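Local coordinates for spindle assembly abnormal protein 6 (Caenorhabditis elegans, PDB 3PYI) that serves as the central scaffold of centrioles, its globular N-terminal domain linking coiled-coil homodimers into the ring that sets their 9-fold symmetry, at residues A[41-46]-A[52-57]. The protein carries 1 engineered substitution. Numbering follows the deposited sequence.
Sequences SEQRNE and ELKFEI
Glu-52 receives two side-chain amides, one on each carboxylate oxygen. Gln-43 NE2 donates a hydrogen bond to Glu-52 OE1 at 3.0 Å, nearly along its C-O bond, with the two flat groups turned 37° apart. Asn-45 comes from the turn, and its ND2 donates a hydrogen bond of 2.6 Å to Glu-52 OE2 from above the carboxylate plane, its amide almost perpendicular (89°) to that plane. Asn-45 OD1 faces the turn, hydrogen-bonded to Thr-47 OG1 and Ser-48 N. With an alanine in place of Glu-52, both amides would lose the carboxylate they share, and the Gln-43 end would probably be freer to turn. Beneath this network the backbones pair closely, Gln-43 and Glu-52 exchanging two hydrogen bonds and Ser-41 and Lys-54 two more, with Lys-54 N to Ser-41 O at 2.8 Å. On the other face, Leu-53 tucks CD1 to 3.5 Å from Ser-41 O, and both Leu-53 and Glu-42 touch Leu-9 of strand 7-23. The more open Gln-43/Lys-54 side is looser: Lys-54, extended from a CG anti to the backbone N (chi1 -171°), carries NZ to a water that donates to Gln-43 OE1. A second water, near buried Ser-41, lies within hydrogen-bonding reach of its OG and of Glu-56 OE2, which also salt-bridges Lys-6. The arrangement is an antiparallel beta hairpin, strands 29-44 and 51-58, within the beta-sandwich of the SAS-6 N-terminal domain.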
# COMPACT_ATOMS: atom_id res chain seq x y z
N SER A 41 0.30 -3.40 24.41
CA SER A 41 0.62 -2.72 25.66
C SER A 41 1.92 -1.93 25.51
O SER A 41 2.66 -2.13 24.54
CB SER A 41 0.68 -3.72 26.82
OG SER A 41 1.64 -4.74 26.57
N GLU A 42 2.17 -1.02 26.45
CA GLU A 42 3.47 -0.36 26.53
C GLU A 42 4.15 -0.75 27.83
O GLU A 42 3.50 -0.97 28.85
CB GLU A 42 3.37 1.17 26.37
CG GLU A 42 2.69 1.89 27.51
CD GLU A 42 2.75 3.41 27.37
OE1 GLU A 42 3.72 4.03 27.85
OE2 GLU A 42 1.82 3.99 26.78
N GLN A 43 5.47 -0.85 27.78
CA GLN A 43 6.21 -1.27 28.95
C GLN A 43 7.60 -0.68 28.88
O GLN A 43 8.04 -0.24 27.81
CB GLN A 43 6.29 -2.81 29.00
CG GLN A 43 7.06 -3.42 27.81
CD GLN A 43 6.99 -4.94 27.76
OE1 GLN A 43 6.06 -5.55 28.29
NE2 GLN A 43 7.97 -5.55 27.11
N ARG A 44 8.27 -0.67 30.02
CA ARG A 44 9.64 -0.23 30.14
C ARG A 44 10.56 -1.43 29.95
O ARG A 44 10.40 -2.44 30.64
CB ARG A 44 9.82 0.37 31.55
CG ARG A 44 11.18 0.95 31.88
CD ARG A 44 11.17 1.58 33.29
NE ARG A 44 12.52 1.89 33.75
CZ ARG A 44 13.06 3.11 33.80
NH1 ARG A 44 12.35 4.17 33.43
NH2 ARG A 44 14.30 3.27 34.23
N ASN A 45 11.51 -1.35 29.02
CA ASN A 45 12.57 -2.36 28.95
C ASN A 45 13.35 -2.40 30.26
O ASN A 45 13.73 -1.37 30.79
CB ASN A 45 13.53 -2.07 27.79
CG ASN A 45 14.56 -3.18 27.61
OD1 ASN A 45 15.60 -3.19 28.26
ND2 ASN A 45 14.25 -4.12 26.72
N GLU A 46 13.59 -3.61 30.77
CA GLU A 46 14.20 -3.76 32.09
C GLU A 46 15.66 -3.32 32.13
O GLU A 46 16.11 -2.71 33.10
CB GLU A 46 14.08 -5.20 32.57
CG GLU A 46 12.66 -5.65 32.82
CD GLU A 46 12.56 -7.11 33.17
OE1 GLU A 46 13.52 -7.64 33.78
OE2 GLU A 46 11.53 -7.74 32.85
N GLU A 52 8.77 0.44 25.36
CA GLU A 52 8.55 -0.65 24.40
C GLU A 52 7.08 -0.82 24.15
O GLU A 52 6.26 -0.69 25.05
CB GLU A 52 9.09 -1.98 24.94
CG GLU A 52 10.57 -2.18 24.76
CD GLU A 52 11.08 -3.43 25.44
OE1 GLU A 52 10.36 -3.98 26.31
OE2 GLU A 52 12.19 -3.88 25.10
N LEU A 53 6.76 -1.16 22.91
CA LEU A 53 5.41 -1.46 22.52
C LEU A 53 5.32 -2.97 22.29
O LEU A 53 6.08 -3.53 21.49
CB LEU A 53 5.12 -0.72 21.21
CG LEU A 53 3.69 -0.36 20.85
CD1 LEU A 53 3.02 0.34 22.02
CD2 LEU A 53 3.70 0.53 19.61
N LYS A 54 4.42 -3.64 23.00
CA LYS A 54 4.32 -5.10 22.87
C LYS A 54 3.02 -5.52 22.18
O LYS A 54 1.92 -5.11 22.59
CB LYS A 54 4.44 -5.80 24.23
CG LYS A 54 4.56 -7.33 24.13
CD LYS A 54 4.81 -7.98 25.48
CE LYS A 54 5.27 -9.43 25.35
NZ LYS A 54 5.67 -10.01 26.67
N PHE A 55 3.15 -6.32 21.14
CA PHE A 55 1.98 -6.92 20.47
C PHE A 55 1.92 -8.42 20.79
O PHE A 55 2.93 -9.12 20.63
CB PHE A 55 2.07 -6.75 18.96
CG PHE A 55 1.94 -5.34 18.51
CD1 PHE A 55 3.00 -4.45 18.65
CD2 PHE A 55 0.76 -4.90 17.92
CE1 PHE A 55 2.87 -3.14 18.23
CE2 PHE A 55 0.64 -3.59 17.50
CZ PHE A 55 1.69 -2.71 17.65
N GLU A 56 0.76 -8.89 21.23
CA GLU A 56 0.55 -10.30 21.58
C GLU A 56 -0.74 -10.82 20.94
O GLU A 56 -1.80 -10.19 21.06
CB GLU A 56 0.46 -10.51 23.10
CG GLU A 56 1.60 -9.95 23.92
CD GLU A 56 1.38 -10.14 25.43
OE1 GLU A 56 1.56 -11.28 25.92
OE2 GLU A 56 1.02 -9.15 26.11
N ILE A 57 -0.66 -11.97 20.27
CA ILE A 57 -1.87 -12.62 19.79
C ILE A 57 -2.00 -14.04 20.33
O ILE A 57 -1.00 -14.75 20.55
CB ILE A 57 -1.96 -12.66 18.24
CG1 ILE A 57 -0.79 -13.45 17.65
CG2 ILE A 57 -2.05 -11.25 17.63
CD1 ILE A 57 -0.89 -13.62 16.15
O HOH W 1 0.45 -6.62 24.88
O HOH W 2 6.00 -8.32 28.69